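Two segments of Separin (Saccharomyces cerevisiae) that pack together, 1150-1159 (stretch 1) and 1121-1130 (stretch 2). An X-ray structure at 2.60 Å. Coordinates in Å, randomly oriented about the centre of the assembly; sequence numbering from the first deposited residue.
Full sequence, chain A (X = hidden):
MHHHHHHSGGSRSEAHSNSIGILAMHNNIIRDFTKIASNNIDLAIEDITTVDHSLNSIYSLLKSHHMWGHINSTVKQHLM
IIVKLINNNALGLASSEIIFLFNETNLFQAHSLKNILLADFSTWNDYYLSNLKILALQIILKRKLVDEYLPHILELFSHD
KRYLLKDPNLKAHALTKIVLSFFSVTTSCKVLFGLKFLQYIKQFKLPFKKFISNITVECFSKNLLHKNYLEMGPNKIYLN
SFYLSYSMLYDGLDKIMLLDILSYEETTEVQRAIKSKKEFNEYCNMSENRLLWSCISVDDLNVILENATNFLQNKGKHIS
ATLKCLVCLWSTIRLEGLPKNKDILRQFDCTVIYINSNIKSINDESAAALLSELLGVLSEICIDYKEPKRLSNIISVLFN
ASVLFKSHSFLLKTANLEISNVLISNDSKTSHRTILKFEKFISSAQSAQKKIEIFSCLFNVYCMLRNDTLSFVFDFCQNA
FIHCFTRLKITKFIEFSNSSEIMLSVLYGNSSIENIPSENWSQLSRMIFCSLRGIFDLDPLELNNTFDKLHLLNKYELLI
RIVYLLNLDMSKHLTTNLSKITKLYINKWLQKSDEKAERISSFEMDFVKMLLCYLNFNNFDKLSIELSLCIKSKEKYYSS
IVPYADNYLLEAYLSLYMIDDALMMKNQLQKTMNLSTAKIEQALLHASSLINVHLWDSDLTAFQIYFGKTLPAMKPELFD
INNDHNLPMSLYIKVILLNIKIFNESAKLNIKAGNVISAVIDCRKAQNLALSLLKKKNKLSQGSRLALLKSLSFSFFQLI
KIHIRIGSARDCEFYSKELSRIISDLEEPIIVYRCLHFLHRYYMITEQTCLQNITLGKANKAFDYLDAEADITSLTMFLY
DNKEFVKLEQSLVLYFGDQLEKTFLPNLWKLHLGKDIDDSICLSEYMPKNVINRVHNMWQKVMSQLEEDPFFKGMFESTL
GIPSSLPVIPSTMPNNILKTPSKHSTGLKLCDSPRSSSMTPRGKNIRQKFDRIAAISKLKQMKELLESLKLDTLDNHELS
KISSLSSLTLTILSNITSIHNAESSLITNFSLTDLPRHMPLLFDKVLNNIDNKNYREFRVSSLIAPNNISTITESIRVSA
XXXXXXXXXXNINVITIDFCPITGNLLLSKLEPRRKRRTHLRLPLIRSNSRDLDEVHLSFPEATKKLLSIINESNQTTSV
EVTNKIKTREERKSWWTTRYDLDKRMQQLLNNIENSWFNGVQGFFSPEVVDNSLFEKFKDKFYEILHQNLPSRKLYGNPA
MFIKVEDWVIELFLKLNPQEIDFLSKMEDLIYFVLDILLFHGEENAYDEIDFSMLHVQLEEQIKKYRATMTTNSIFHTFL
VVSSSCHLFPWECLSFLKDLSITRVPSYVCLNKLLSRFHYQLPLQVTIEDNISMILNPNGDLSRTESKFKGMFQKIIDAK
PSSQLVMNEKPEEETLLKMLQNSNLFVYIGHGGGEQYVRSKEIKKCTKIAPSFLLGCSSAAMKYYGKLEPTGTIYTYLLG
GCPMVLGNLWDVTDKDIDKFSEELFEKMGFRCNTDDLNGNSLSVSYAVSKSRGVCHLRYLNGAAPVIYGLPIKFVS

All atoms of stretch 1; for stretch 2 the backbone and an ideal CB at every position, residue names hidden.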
# COMPACT_ATOMS: atom_id res chain seq x y z
N LYS A 1150 -48.18 -7.08 -19.37
CA LYS A 1150 -48.51 -7.93 -20.50
C LYS A 1150 -48.28 -7.16 -21.77
O LYS A 1150 -48.51 -5.95 -21.84
CB LYS A 1150 -49.96 -8.43 -20.45
CG LYS A 1150 -50.26 -9.56 -21.42
CD LYS A 1150 -51.73 -9.58 -21.83
CE LYS A 1150 -52.67 -9.74 -20.64
NZ LYS A 1150 -54.08 -9.29 -20.89
N LEU A 1151 -47.82 -7.87 -22.78
CA LEU A 1151 -47.48 -7.29 -24.05
C LEU A 1151 -48.14 -8.11 -25.15
O LEU A 1151 -47.75 -9.25 -25.39
CB LEU A 1151 -45.97 -7.25 -24.20
CG LEU A 1151 -45.36 -6.26 -25.17
CD1 LEU A 1151 -44.02 -5.77 -24.62
CD2 LEU A 1151 -45.21 -6.89 -26.55
N GLU A 1152 -49.16 -7.54 -25.78
CA GLU A 1152 -49.89 -8.24 -26.83
C GLU A 1152 -49.49 -7.68 -28.20
O GLU A 1152 -50.10 -6.73 -28.67
CB GLU A 1152 -51.41 -8.12 -26.62
CG GLU A 1152 -51.94 -8.82 -25.38
CD GLU A 1152 -53.24 -8.19 -24.86
OE1 GLU A 1152 -53.21 -7.05 -24.35
OE2 GLU A 1152 -54.31 -8.85 -24.95
N PRO A 1153 -48.48 -8.28 -28.83
CA PRO A 1153 -47.98 -7.76 -30.11
C PRO A 1153 -49.08 -7.66 -31.17
O PRO A 1153 -49.11 -6.68 -31.91
CB PRO A 1153 -46.93 -8.79 -30.54
CG PRO A 1153 -46.63 -9.59 -29.32
CD PRO A 1153 -47.87 -9.58 -28.50
N ARG A 1154 -49.96 -8.65 -31.24
CA ARG A 1154 -50.97 -8.66 -32.30
C ARG A 1154 -52.03 -7.57 -32.04
O ARG A 1154 -52.51 -6.94 -32.98
CB ARG A 1154 -51.61 -10.05 -32.42
CG ARG A 1154 -52.81 -10.14 -33.33
CD ARG A 1154 -52.43 -10.25 -34.80
NE ARG A 1154 -51.42 -11.29 -35.01
CZ ARG A 1154 -51.65 -12.48 -35.54
NH1 ARG A 1154 -50.66 -13.35 -35.67
NH2 ARG A 1154 -52.87 -12.81 -35.96
N ARG A 1155 -52.36 -7.35 -30.77
CA ARG A 1155 -53.35 -6.36 -30.37
C ARG A 1155 -52.73 -4.98 -30.19
O ARG A 1155 -53.44 -3.99 -29.98
CB ARG A 1155 -54.03 -6.81 -29.07
CG ARG A 1155 -55.31 -6.04 -28.67
CD ARG A 1155 -56.39 -6.06 -29.78
NE ARG A 1155 -57.77 -6.07 -29.25
CZ ARG A 1155 -58.36 -5.05 -28.63
NH1 ARG A 1155 -57.68 -3.90 -28.44
NH2 ARG A 1155 -59.63 -5.16 -28.18
N LYS A 1156 -51.40 -4.91 -30.29
CA LYS A 1156 -50.63 -3.68 -30.06
C LYS A 1156 -50.96 -3.02 -28.71
O LYS A 1156 -51.08 -1.80 -28.61
CB LYS A 1156 -50.85 -2.69 -31.20
CG LYS A 1156 -50.62 -3.26 -32.58
CD LYS A 1156 -49.17 -3.69 -32.81
CE LYS A 1156 -49.06 -4.44 -34.14
NZ LYS A 1156 -47.73 -5.04 -34.38
N ARG A 1157 -51.07 -3.84 -27.68
CA ARG A 1157 -51.59 -3.40 -26.40
C ARG A 1157 -50.61 -3.67 -25.27
O ARG A 1157 -49.94 -4.71 -25.25
CB ARG A 1157 -52.94 -4.08 -26.14
CG ARG A 1157 -53.72 -3.48 -25.00
CD ARG A 1157 -55.18 -3.76 -25.14
NE ARG A 1157 -55.42 -5.19 -25.05
CZ ARG A 1157 -56.60 -5.78 -25.24
NH1 ARG A 1157 -56.69 -7.10 -25.12
NH2 ARG A 1157 -57.67 -5.06 -25.55
N ARG A 1158 -50.51 -2.73 -24.36
CA ARG A 1158 -49.63 -2.80 -23.22
C ARG A 1158 -50.38 -2.54 -21.97
O ARG A 1158 -50.92 -1.48 -21.80
CB ARG A 1158 -48.62 -1.69 -23.33
CG ARG A 1158 -47.19 -2.13 -23.52
CD ARG A 1158 -46.36 -0.95 -23.95
NE ARG A 1158 -45.55 -1.26 -25.11
CZ ARG A 1158 -45.61 -0.59 -26.24
NH1 ARG A 1158 -44.84 -0.93 -27.25
NH2 ARG A 1158 -46.42 0.43 -26.36
N THR A 1159 -50.39 -3.48 -21.05
CA THR A 1159 -51.11 -3.27 -19.80
C THR A 1159 -50.30 -3.81 -18.64
O THR A 1159 -49.44 -4.66 -18.81
CB THR A 1159 -52.51 -3.93 -19.82
OG1 THR A 1159 -52.37 -5.35 -19.91
CG2 THR A 1159 -53.29 -3.45 -21.01
N UNK A 1121 -35.84 -3.47 -28.32
CA UNK A 1121 -36.33 -4.83 -28.18
C UNK A 1121 -37.85 -4.80 -28.10
O UNK A 1121 -38.55 -5.53 -28.81
CB UNK A 1121 -35.73 -5.51 -26.95
N UNK A 1122 -38.35 -3.93 -27.24
CA UNK A 1122 -39.77 -3.80 -27.02
C UNK A 1122 -40.49 -3.29 -28.27
O UNK A 1122 -41.59 -3.75 -28.58
CB UNK A 1122 -40.03 -2.86 -25.84
N UNK A 1123 -39.88 -2.34 -28.98
CA UNK A 1123 -40.47 -1.84 -30.21
C UNK A 1123 -40.54 -2.96 -31.24
O UNK A 1123 -41.55 -3.12 -31.94
CB UNK A 1123 -39.67 -0.65 -30.75
N UNK A 1124 -39.48 -3.75 -31.32
CA UNK A 1124 -39.43 -4.88 -32.24
C UNK A 1124 -40.46 -5.95 -31.91
O UNK A 1124 -41.14 -6.44 -32.80
CB UNK A 1124 -38.03 -5.50 -32.23
N UNK A 1125 -40.57 -6.31 -30.62
CA UNK A 1125 -41.54 -7.31 -30.19
C UNK A 1125 -42.96 -6.89 -30.58
O UNK A 1125 -43.74 -7.68 -31.11
CB UNK A 1125 -41.45 -7.53 -28.68
N UNK A 1126 -43.27 -5.62 -30.32
CA UNK A 1126 -44.60 -5.09 -30.54
C UNK A 1126 -44.94 -5.23 -32.02
O UNK A 1126 -46.04 -5.64 -32.40
CB UNK A 1126 -44.70 -3.63 -30.09
N UNK A 1127 -43.96 -4.92 -32.86
CA UNK A 1127 -44.16 -4.89 -34.30
C UNK A 1127 -44.09 -6.27 -34.96
O UNK A 1127 -44.40 -6.40 -36.14
CB UNK A 1127 -43.12 -3.97 -34.94
N UNK A 1128 -43.70 -7.28 -34.20
CA UNK A 1128 -43.57 -8.64 -34.72
C UNK A 1128 -44.91 -9.22 -35.16
O UNK A 1128 -44.97 -10.25 -35.82
CB UNK A 1128 -42.94 -9.55 -33.66
N UNK A 1129 -45.98 -8.54 -34.74
CA UNK A 1129 -47.36 -8.99 -34.93
C UNK A 1129 -47.61 -10.43 -34.51
O UNK A 1129 -48.59 -11.05 -34.94
CB UNK A 1129 -47.75 -8.83 -36.40
N UNK A 1130 -46.73 -10.97 -33.67
CA UNK A 1130 -46.90 -12.31 -33.15
C UNK A 1130 -48.13 -12.38 -32.26
O UNK A 1130 -48.33 -11.54 -31.38
CB UNK A 1130 -45.65 -12.75 -32.38

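Stretch 1 is a tight hairpin: strands 1150-1152 and 1157-1159 pair through their backbones, and the turn between them meets the C-terminal end of the helix in stretch 2. Position 1121 has helical backbone angles and nothing of the hairpin within 5.5 Å of its ideal CB, so the contact sets no demand there; it is Ala-1121.

At 1122 CA-to-CB runs sideways, and the ideal CB is 5.1 Å from Leu-1151 CD1 and 5.4 Å from Arg-1158 NH1. A long side chain, apolar or polar, could reach toward either. The deposited Gln-1122 passes Leu-1151, its CG 4.4 Å from Leu-1151 CD1, and ends beside Arg-1158; its NE2 is 3.2 Å from Arg-1158 NE, a meeting of two donors and therefore no hydrogen bond.

Positions 1123 and 1124 carry little constraint, the first pointing away and the second out of reach; they are Lys-1123 and Asp-1124.

At 1125 CA-to-CB runs sideways and the ideal CB is 4.4 Å from Leu-1151 CD2, so an apolar residue would suit. Leu-1125 makes this contact through its own CB, while its O lies 3.4 Å from Pro-1153 CB.

Position 1126 is central. Its CA is 4.3 Å from the CA of Pro-1153, and its CB lies among Leu-1151, Lys-1156 and Arg-1158. A long, unbranched, largely apolar chain suits the space best, methionine above all; leucine would be a shorter alternative. Met-1126, with chi angles t, p, p, brings CE to 3.3 Å from Leu-1151 CD2 and over one face of the Arg-1158 guanidinium, 3.0 Å from NH1. Its backbone O accepts a 2.7 Å hydrogen bond from Lys-1156 NZ, an interaction independent of the side chain.

At 1127 CB points away, yet lies 4.8 Å from Lys-1156 NZ, so an acidic or other polar residue would suit. Glu-1127 is found, but it forms no salt bridge with that amine.

The CB of 1128 is sideways, with no atom of stretch 1 closer to the ideal CB than Pro-1153 CB at 5.1 Å, so several residues would do, a small polar one among them. Ser-1128 turns back to its own stretch: OG donates to Leu-1125 O (2.6 Å) and accepts from the N of 1130 (3.2 Å).

Positive phi at 1129, just after the helix, favours glycine or asparagine. CA-to-CB points away, but the ideal CB is 4.3 Å from Lys-1156 NZ and 4.6 Å from Arg-1154 NE, positive groups that would suit a polar residue with an acceptor. Asn-1129 meets both conditions, though its side chain hydrogen-bonds to neither; its backbone O receives Arg-1154 NE at 2.8 Å and, weakly, NH1 at 3.2 Å, while OD1 is 3.5 Å from Arg-1154 CD.

At 1130 CB points away but remains 4.5 Å from Pro-1153 CG, so an apolar residue is plausible, though not required. In the deposited Leu-1130, the backbone makes the closer approach, with O 3.2 Å from Pro-1153 CB.

Stretch 2 (1121-1130) AQKDLMESNL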
# COMPACT_ATOMS: atom_id res chain seq x y z
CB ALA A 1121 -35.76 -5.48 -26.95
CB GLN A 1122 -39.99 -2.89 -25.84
CG GLN A 1122 -41.39 -2.42 -25.66
CD GLN A 1122 -41.63 -2.00 -24.24
OE1 GLN A 1122 -40.97 -2.50 -23.33
NE2 GLN A 1122 -42.57 -1.06 -24.04
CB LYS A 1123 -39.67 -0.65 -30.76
CG LYS A 1123 -39.95 -0.35 -32.23
CD LYS A 1123 -40.04 1.14 -32.50
CE LYS A 1123 -39.84 1.45 -33.98
NZ LYS A 1123 -38.42 1.15 -34.41
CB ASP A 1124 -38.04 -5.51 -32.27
CG ASP A 1124 -37.06 -4.68 -33.04
OD1 ASP A 1124 -37.52 -3.85 -33.86
OD2 ASP A 1124 -35.85 -4.86 -32.83
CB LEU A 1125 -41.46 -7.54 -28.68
CG LEU A 1125 -40.40 -8.53 -28.18
CD1 LEU A 1125 -40.40 -8.60 -26.67
CD2 LEU A 1125 -40.63 -9.91 -28.76
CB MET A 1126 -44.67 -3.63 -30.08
CG MET A 1126 -46.07 -3.03 -30.01
SD MET A 1126 -47.12 -3.80 -28.75
CE MET A 1126 -46.00 -3.74 -27.37
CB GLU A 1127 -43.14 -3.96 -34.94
CG GLU A 1127 -43.33 -2.52 -34.54
CD GLU A 1127 -42.28 -1.61 -35.12
OE1 GLU A 1127 -41.55 -2.03 -36.05
OE2 GLU A 1127 -42.18 -0.46 -34.65
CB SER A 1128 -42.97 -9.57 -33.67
OG SER A 1128 -43.92 -9.82 -32.65
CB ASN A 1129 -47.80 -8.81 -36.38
CG ASN A 1129 -49.30 -8.59 -36.49
OD1 ASN A 1129 -49.91 -7.99 -35.60
ND2 ASN A 1129 -49.90 -9.09 -37.56
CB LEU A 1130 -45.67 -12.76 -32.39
CG LEU A 1130 -44.44 -12.94 -33.28
CD1 LEU A 1130 -43.23 -13.40 -32.45
CD2 LEU A 1130 -44.73 -13.91 -34.42
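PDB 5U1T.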